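Local coordinates for protein carboxylesterase (Est-2) (Archaeoglobus fulgidus, PDB 5FRD) that probably hydrolyses carboxylic esters as a thermophilic alpha/beta-hydrolase and holds a coenzyme A molecule in the vicinity of its active site, at residues I7-V12 with L76-G81; P52-S57 with D66-Y71. One frame throughout, in Å; residues are numbered along the deposited sequence.

Both interactions use helix 65-79, and they lie on the same side of the chain's centre. Interaction 1 joins the last turn of this helix to the end of edge strand 3-9. Interaction 2 joins an earlier part of the helix to the loop after strand 47-49. Their centres are 11 Å apart, and the chain between the segments of interaction 1 contains all of interaction 2. The two touch directly: Val9 CG1 packs on Tyr71 CD1 at 3.7 Å, and Asp10 OD2 probably hydrogen-bonds to Tyr70 OH. Interaction 1 is a surface contact away from the annotated sites. Interaction 2 is buried, with the Tyr68 side chain about 12 Å from the bound coenzyme A.

Interaction 1. Residues I7-V12 with L76-G81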
ATOM      1  N   ILE A   7       0.251  -6.621  18.456  1.00 12.81           N
ATOM      2  CA  ILE A   7       1.111  -5.700  19.214  1.00 14.18           C
ATOM      3  C   ILE A   7       0.237  -4.579  19.739  1.00 14.16           C
ATOM      4  O   ILE A   7      -0.948  -4.452  19.410  1.00 15.38           O
ATOM      5  CB  ILE A   7       2.256  -5.126  18.342  1.00 14.84           C
ATOM      6  CG1 ILE A   7       1.730  -4.230  17.233  1.00 14.48           C
ATOM      7  CG2 ILE A   7       3.116  -6.259  17.818  1.00 14.63           C
ATOM      8  CD1 ILE A   7       2.809  -3.511  16.474  1.00 15.71           C
ATOM      9  N   ASP A   8       0.832  -3.745  20.599  1.00 15.48           N
ATOM     10  CA  ASP A   8       0.143  -2.579  21.144  0.70 18.44           C
ATOM     11  C   ASP A   8       0.892  -1.328  20.743  1.00 17.21           C
ATOM     12  O   ASP A   8       2.108  -1.260  20.913  1.00 20.71           O
ATOM     13  CB  ASP A   8       0.087  -2.660  22.668  0.70 20.20           C
ATOM     14  CG  ASP A   8      -0.668  -1.479  23.266  0.70 25.14           C
ATOM     15  OD1 ASP A   8      -1.913  -1.503  23.232  0.70 32.47           O
ATOM     16  OD2 ASP A   8      -0.003  -0.517  23.722  0.70 31.58           O
ATOM     17  N   VAL A   9       0.169  -0.360  20.193  1.00 16.56           N
ATOM     18  CA  VAL A   9       0.706   0.953  19.909  1.00 16.96           C
ATOM     19  C   VAL A   9      -0.103   1.998  20.694  1.00 18.39           C
ATOM     20  O   VAL A   9      -1.212   2.333  20.314  1.00 20.21           O
ATOM     21  CB  VAL A   9       0.695   1.285  18.398  1.00 20.21           C
ATOM     22  CG1 VAL A   9       1.203   2.694  18.136  1.00 22.79           C
ATOM     23  CG2 VAL A   9       1.532   0.253  17.643  1.00 20.96           C
ATOM     24  N   ASP A  10       0.504   2.505  21.787  1.00 25.38           N
ATOM     25  CA  ASP A  10      -0.150   3.502  22.663  0.70 26.43           C
ATOM     26  C   ASP A  10      -1.560   3.110  23.086  1.00 25.68           C
ATOM     27  O   ASP A  10      -2.470   3.934  23.103  1.00 30.33           O
ATOM     28  CB  ASP A  10      -0.214   4.857  21.956  0.70 29.81           C
ATOM     29  CG  ASP A  10       1.140   5.357  21.530  0.70 35.52           C
ATOM     30  OD1 ASP A  10       2.156   4.903  22.097  0.70 39.38           O
ATOM     31  OD2 ASP A  10       1.176   6.207  20.617  0.70 40.43           O
ATOM     32  N   GLY A  11      -1.747   1.840  23.394  1.00 22.94           N
ATOM     33  CA  GLY A  11      -3.041   1.337  23.795  1.00 22.41           C
ATOM     34  C   GLY A  11      -3.985   0.904  22.682  1.00 25.35           C
ATOM     35  O   GLY A  11      -5.088   0.453  22.964  1.00 27.86           O
ATOM     36  N   VAL A  12      -3.564   1.046  21.423  1.00 21.76           N
ATOM     37  CA  VAL A  12      -4.342   0.596  20.270  1.00 20.59           C
ATOM     38  C   VAL A  12      -3.761  -0.771  19.873  1.00 16.62           C
ATOM     39  O   VAL A  12      -2.560  -0.888  19.595  1.00 17.81           O
ATOM     40  CB  VAL A  12      -4.229   1.588  19.099  1.00 21.29           C
ATOM     41  CG1 VAL A  12      -5.013   1.108  17.870  1.00 22.87           C
ATOM     42  CG2 VAL A  12      -4.733   2.965  19.522  1.00 23.48           C
ATOM     43  N   LEU A  76       6.289  -1.123  12.607  1.00 11.99           N
ATOM     44  CA  LEU A  76       7.494  -1.552  11.966  1.00 12.64           C
ATOM     45  C   LEU A  76       8.620  -1.679  12.997  1.00 12.78           C
ATOM     46  O   LEU A  76       9.282  -2.692  13.086  1.00 14.33           O
ATOM     47  CB  LEU A  76       7.843  -0.583  10.822  1.00 13.14           C
ATOM     48  CG  LEU A  76       8.957  -0.934   9.875  1.00 14.28           C
ATOM     49  CD1 LEU A  76       8.888  -0.070   8.626  1.00 16.55           C
ATOM     50  CD2 LEU A  76      10.348  -0.847  10.501  1.00 14.63           C
ATOM     51  N   LYS A  77       8.795  -0.633  13.788  1.00 13.83           N
ATOM     52  CA  LYS A  77       9.839  -0.650  14.814  0.70 14.92           C
ATOM     53  C   LYS A  77       9.703  -1.854  15.751  1.00 14.62           C
ATOM     54  O   LYS A  77      10.705  -2.476  16.109  1.00 17.62           O
ATOM     55  CB  LYS A  77       9.802   0.642  15.628  0.70 16.99           C
ATOM     56  CG  LYS A  77      10.317   1.857  14.897  0.70 21.98           C
ATOM     57  CD  LYS A  77       9.998   3.126  15.686  0.70 27.66           C
ATOM     58  CE  LYS A  77      10.444   4.375  14.955  0.70 33.17           C
ATOM     59  NZ  LYS A  77      10.078   5.610  15.702  0.70 37.90           N
ATOM     60  N   LYS A  78       8.466  -2.209  16.116  1.00 14.94           N
ATOM     61  CA  LYS A  78       8.192  -3.295  17.083  0.70 15.70           C
ATOM     62  C   LYS A  78       8.270  -4.695  16.496  1.00 15.20           C
ATOM     63  O   LYS A  78       8.272  -5.677  17.237  1.00 17.84           O
ATOM     64  CB  LYS A  78       6.811  -3.104  17.722  0.70 17.65           C
ATOM     65  CG  LYS A  78       6.745  -1.932  18.707  0.70 23.56           C
ATOM     66  CD  LYS A  78       5.308  -1.639  19.133  0.70 24.95           C
ATOM     67  CE  LYS A  78       5.168  -0.315  19.861  0.70 38.56           C
ATOM     68  NZ  LYS A  78       5.839  -0.334  21.187  0.70 40.08           N
ATOM     69  N   THR A  79       8.297  -4.805  15.160  1.00 14.60           N
ATOM     70  CA  THR A  79       8.299  -6.106  14.524  1.00 14.60           C
ATOM     71  C   THR A  79       9.618  -6.426  13.851  1.00 14.94           C
ATOM     72  O   THR A  79      10.239  -7.441  14.143  1.00 17.98           O
ATOM     73  CB  THR A  79       7.123  -6.235  13.515  1.00 13.93           C
ATOM     74  OG1 THR A  79       7.155  -5.139  12.604  1.00 14.53           O
ATOM     75  CG2 THR A  79       5.799  -6.292  14.220  1.00 15.78           C
ATOM     76  N   VAL A  80      10.056  -5.563  12.944  1.00 15.43           N
ATOM     77  CA  VAL A  80      11.281  -5.774  12.154  1.00 15.25           C
ATOM     78  C   VAL A  80      12.392  -4.755  12.396  1.00 16.37           C
ATOM     79  O   VAL A  80      13.526  -5.018  12.008  1.00 17.86           O
ATOM     80  CB  VAL A  80      10.966  -5.883  10.641  1.00 17.20           C
ATOM     81  CG1 VAL A  80      10.254  -7.214  10.368  1.00 23.83           C
ATOM     82  CG2 VAL A  80      10.132  -4.733  10.157  1.00 16.01           C
ATOM     83  N   GLY A  81      12.100  -3.633  13.038  1.00 15.25           N
ATOM     84  CA  GLY A  81      13.121  -2.641  13.368  1.00 16.47           C
ATOM     85  C   GLY A  81      13.379  -1.685  12.239  1.00 14.89           C
ATOM     86  O   GLY A  81      13.165  -0.491  12.400  1.00 17.85           O
TER
HETATM   87  O   HOH W   1       4.146  -2.072  22.729  1.00 27.43           O
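Ile7 and Lys78 carry this contact between the edge strand of the central alpha/beta-hydrolase sheet, strand 3-9, and the end of helix 65-79. Strand 3-9 leads through a type I' turn, Val9 to Val12, into the antiparallel strand 12-18, forming a beta hairpin. CG1 of Ile7 sits between the backbone N and the carbonyl carbon (chi1 66°), and from there the longer branch reaches the helix, where CD1 meets Lys78 CD at 4.1 Å. The methylene part of the lysine thus serves as the apolar partner, with the isoleucine branch at a slant to it. The other branch, Ile7 CG2, reaches Thr79 CG2 more loosely, at 4.5 Å. Thr79 turns its hydroxyl back to the helix, where OG1 hydrogen-bonds to Ser75 O. At the helix end, Leu76 O takes three backbone N-H groups, from Thr79, Val80 and Gly81. The Asp8 carboxylate is used within the hairpin: in one of its two conformers, OD2 accepts from Gly11 N on its syn side at 3.0 Å, an Asx motif. Asp8 OD2 and Lys78 NZ are 6.4 Å apart and do not pair directly. Lys78 runs on past the strand. Its CE lies 3.4 Å from Asp8 O, and Val9 CG2 approaches the same CE at 4.3 Å. The chain is extended as far as CE and bends at its last torsion (chi4 -68°), which sets the place of NZ. In this conformer of the lysine a water bridges to the strand, accepting from Lys78 NZ at 2.9 Å and donating to Asp8 O at 2.8 Å.

Interaction 2. Residues P52-S57 with D66-Y71; sequences PNHGQS and DEYAYY
Pro52 and Tyr68 have the nearest CA atoms across this contact, 7.8 Å apart. Residues 52-57 form an irregular loop with a type II' turn from His54 to Ser57. Residues 66-71 are a continuous part of helix 65-79. Two tyrosines about one helical turn apart reach the start of the loop. Pro52 lays CG over one face of the Tyr71 ring, 3.9 Å from its centroid, in a CH-pi contact. Tyr68 meets the loop mainly with its hydroxyl, and its ring edge passes Pro52 O, with Tyr68 CE1 3.4 Å away. Asn53 ND2 gives Tyr68 OH a nearly straight hydrogen bond of 3.0 Å (N-H...O 174°). OH lies in the amide plane, while the amide and phenol planes are 75° apart. ND2 also donates to Val60 O, so this amide joins the helix to a later part of the loop. The His54 imidazole turns its edge to the same hydroxyl: CE1 lies 3.4 Å from Tyr68 OH, which is in the ring plane. The imidazole is held at both nitrogens. ND1 donates to Pro52 O at 2.8 Å from above the carbonyl plane, and NE2 bonds to Asp168 OD2 of helix 162-173. These bonds would fix the rotation of the ring. The arrangement packs the loop after strand 47-49 against the following helix of an alpha/beta-hydrolase fold. Tyr68 sits close to the probable nucleophile elbow of that fold but makes no contact with it.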
ATOM      1  N   PRO A  52      -5.105   0.463  11.921  1.00 13.85           N
ATOM      2  CA  PRO A  52      -6.298   0.653  12.755  1.00 14.40           C
ATOM      3  C   PRO A  52      -7.512   0.972  11.888  1.00 13.37           C
ATOM      4  O   PRO A  52      -7.379   1.568  10.806  1.00 14.54           O
ATOM      5  CB  PRO A  52      -5.908   1.829  13.646  1.00 15.62           C
ATOM      6  CG  PRO A  52      -4.425   1.708  13.760  1.00 16.99           C
ATOM      7  CD  PRO A  52      -3.965   1.252  12.390  1.00 15.29           C
ATOM      8  N   ASN A  53      -8.670   0.504  12.331  1.00 14.98           N
ATOM      9  CA  ASN A  53      -9.933   0.553  11.580  1.00 14.16           C
ATOM     10  C   ASN A  53     -10.102  -0.492  10.501  1.00 14.09           C
ATOM     11  O   ASN A  53     -11.124  -0.498   9.816  1.00 17.11           O
ATOM     12  CB  ASN A  53     -10.227   1.946  11.011  1.00 16.38           C
ATOM     13  CG  ASN A  53     -10.130   3.022  12.073  1.00 19.96           C
ATOM     14  OD1 ASN A  53     -10.775   2.907  13.103  1.00 19.98           O
ATOM     15  ND2 ASN A  53      -9.279   3.998  11.873  1.00 19.68           N
ATOM     16  N   HIS A  54      -9.109  -1.375  10.363  1.00 13.68           N
ATOM     17  CA  HIS A  54      -9.082  -2.402   9.332  1.00 13.22           C
ATOM     18  C   HIS A  54      -8.714  -3.740   9.942  1.00 13.67           C
ATOM     19  O   HIS A  54      -8.000  -3.828  10.944  1.00 13.35           O
ATOM     20  CB  HIS A  54      -8.075  -2.042   8.243  1.00 13.14           C
ATOM     21  CG  HIS A  54      -8.294  -0.687   7.630  1.00 13.66           C
ATOM     22  ND1 HIS A  54      -7.945   0.481   8.262  1.00 16.09           N
ATOM     23  CD2 HIS A  54      -8.821  -0.328   6.445  1.00 13.29           C
ATOM     24  CE1 HIS A  54      -8.261   1.506   7.489  1.00 16.33           C
ATOM     25  NE2 HIS A  54      -8.775   1.044   6.373  1.00 15.65           N
ATOM     26  N   GLY A  55      -9.162  -4.812   9.299  1.00 14.31           N
ATOM     27  CA  GLY A  55      -8.789  -6.173   9.713  1.00 13.89           C
ATOM     28  C   GLY A  55      -9.096  -6.445  11.169  1.00 15.16           C
ATOM     29  O   GLY A  55     -10.201  -6.137  11.638  1.00 16.65           O
ATOM     30  N   GLN A  56      -8.112  -6.990  11.873  1.00 13.37           N
ATOM     31  CA  GLN A  56      -8.277  -7.326  13.283  0.60 14.24           C
ATOM     32  C   GLN A  56      -7.684  -6.290  14.233  1.00 16.45           C
ATOM     33  O   GLN A  56      -7.530  -6.548  15.436  1.00 18.78           O
ATOM     34  CB  GLN A  56      -7.713  -8.706  13.561  0.60 16.64           C
ATOM     35  CG  GLN A  56      -8.348  -9.759  12.694  0.60 22.56           C
ATOM     36  CD  GLN A  56      -9.769 -10.059  13.106  0.60 21.56           C
ATOM     37  OE1 GLN A  56     -10.100 -10.051  14.284  0.60 25.21           O
ATOM     38  NE2 GLN A  56     -10.632 -10.237  12.121  0.60 32.72           N
ATOM     39  N   SER A  57      -7.319  -5.123  13.720  1.00 14.07           N
ATOM     40  CA  SER A  57      -6.858  -4.036  14.545  1.00 12.80           C
ATOM     41  C   SER A  57      -8.029  -3.299  15.209  1.00 16.05           C
ATOM     42  O   SER A  57      -9.152  -3.328  14.726  1.00 17.05           O
ATOM     43  CB  SER A  57      -5.979  -3.096  13.733  1.00 13.34           C
ATOM     44  OG  SER A  57      -4.781  -3.761  13.396  1.00 13.99           O
ATOM     45  N   ASP A  66      -0.702  11.078   7.841  1.00 18.91           N
ATOM     46  CA  ASP A  66       0.365  11.140   8.845  0.60 19.73           C
ATOM     47  C   ASP A  66       0.074  10.313  10.097  1.00 18.14           C
ATOM     48  O   ASP A  66       0.971   9.663  10.642  1.00 19.57           O
ATOM     49  CB  ASP A  66       0.630  12.603   9.279  0.60 28.49           C
ATOM     50  CG  ASP A  66       1.662  13.309   8.409  0.60 52.11           C
ATOM     51  OD1 ASP A  66       2.679  12.686   8.041  0.60 88.58           O
ATOM     52  OD2 ASP A  66       1.464  14.509   8.113  0.60104.83           O
ATOM     53  N   GLU A  67      -1.171  10.327  10.578  1.00 19.11           N
ATOM     54  CA  GLU A  67      -1.547   9.542  11.738  0.60 18.70           C
ATOM     55  C   GLU A  67      -1.417   8.015  11.445  1.00 17.35           C
ATOM     56  O   GLU A  67      -0.917   7.263  12.266  1.00 17.76           O
ATOM     57  CB  GLU A  67      -2.948   9.970  12.203  0.60 22.19           C
ATOM     58  CG  GLU A  67      -2.923  11.291  12.969  0.60 27.25           C
ATOM     59  CD  GLU A  67      -4.256  12.028  12.986  0.60 41.22           C
ATOM     60  OE1 GLU A  67      -5.308  11.390  13.202  0.60 26.69           O
ATOM     61  OE2 GLU A  67      -4.254  13.264  12.782  0.60 46.53           O
ATOM     62  N   TYR A  68      -1.883   7.588  10.263  1.00 16.43           N
ATOM     63  CA  TYR A  68      -1.639   6.196   9.913  1.00 15.50           C
ATOM     64  C   TYR A  68      -0.156   5.885   9.815  1.00 16.07           C
ATOM     65  O   TYR A  68       0.284   4.789  10.164  1.00 14.87           O
ATOM     66  CB  TYR A  68      -2.341   5.809   8.596  1.00 15.44           C
ATOM     67  CG  TYR A  68      -3.792   5.448   8.744  1.00 14.75           C
ATOM     68  CD1 TYR A  68      -4.218   4.585   9.738  1.00 14.15           C
ATOM     69  CD2 TYR A  68      -4.752   5.897   7.840  1.00 19.00           C
ATOM     70  CE1 TYR A  68      -5.536   4.225   9.889  1.00 13.95           C
ATOM     71  CE2 TYR A  68      -6.098   5.551   7.994  1.00 18.58           C
ATOM     72  CZ  TYR A  68      -6.480   4.698   9.029  1.00 16.91           C
ATOM     73  OH  TYR A  68      -7.811   4.350   9.236  1.00 19.05           O
ATOM     74  N   ALA A  69       0.649   6.829   9.338  1.00 15.10           N
ATOM     75  CA  ALA A  69       2.091   6.630   9.290  1.00 13.66           C
ATOM     76  C   ALA A  69       2.734   6.469  10.668  1.00 14.74           C
ATOM     77  O   ALA A  69       3.716   5.744  10.808  1.00 15.24           O
ATOM     78  CB  ALA A  69       2.754   7.757   8.505  1.00 17.15           C
ATOM     79  N   TYR A  70       2.169   7.141  11.667  1.00 16.19           N
ATOM     80  CA  TYR A  70       2.603   6.924  13.033  1.00 18.30           C
ATOM     81  C   TYR A  70       2.351   5.483  13.463  1.00 15.48           C
ATOM     82  O   TYR A  70       3.258   4.813  13.961  1.00 15.73           O
ATOM     83  CB  TYR A  70       1.908   7.895  13.996  1.00 17.52           C
ATOM     84  CG  TYR A  70       2.212   7.585  15.428  1.00 18.89           C
ATOM     85  CD1 TYR A  70       3.449   7.940  15.956  1.00 20.84           C
ATOM     86  CD2 TYR A  70       1.312   6.894  16.216  1.00 21.19           C
ATOM     87  CE1 TYR A  70       3.774   7.639  17.270  1.00 25.41           C
ATOM     88  CE2 TYR A  70       1.639   6.582  17.537  1.00 23.42           C
ATOM     89  CZ  TYR A  70       2.872   6.957  18.039  1.00 26.13           C
ATOM     90  OH  TYR A  70       3.232   6.680  19.341  1.00 35.24           O
ATOM     91  N   TYR A  71       1.132   4.980  13.275  1.00 15.83           N
ATOM     92  CA  TYR A  71       0.864   3.577  13.607  1.00 14.81           C
ATOM     93  C   TYR A  71       1.739   2.604  12.818  1.00 14.78           C
ATOM     94  O   TYR A  71       2.245   1.630  13.374  1.00 15.02           O
ATOM     95  CB  TYR A  71      -0.607   3.198  13.433  1.00 14.63           C
ATOM     96  CG  TYR A  71      -1.492   3.850  14.448  1.00 17.64           C
ATOM     97  CD1 TYR A  71      -1.491   3.416  15.777  1.00 20.95           C
ATOM     98  CD2 TYR A  71      -2.308   4.920  14.101  1.00 21.15           C
ATOM     99  CE1 TYR A  71      -2.274   4.051  16.730  1.00 24.97           C
ATOM    100  CE2 TYR A  71      -3.105   5.551  15.046  1.00 22.00           C
ATOM    101  CZ  TYR A  71      -3.071   5.116  16.351  1.00 25.55           C
ATOM    102  OH  TYR A  71      -3.864   5.749  17.282  1.00 26.81           O
TER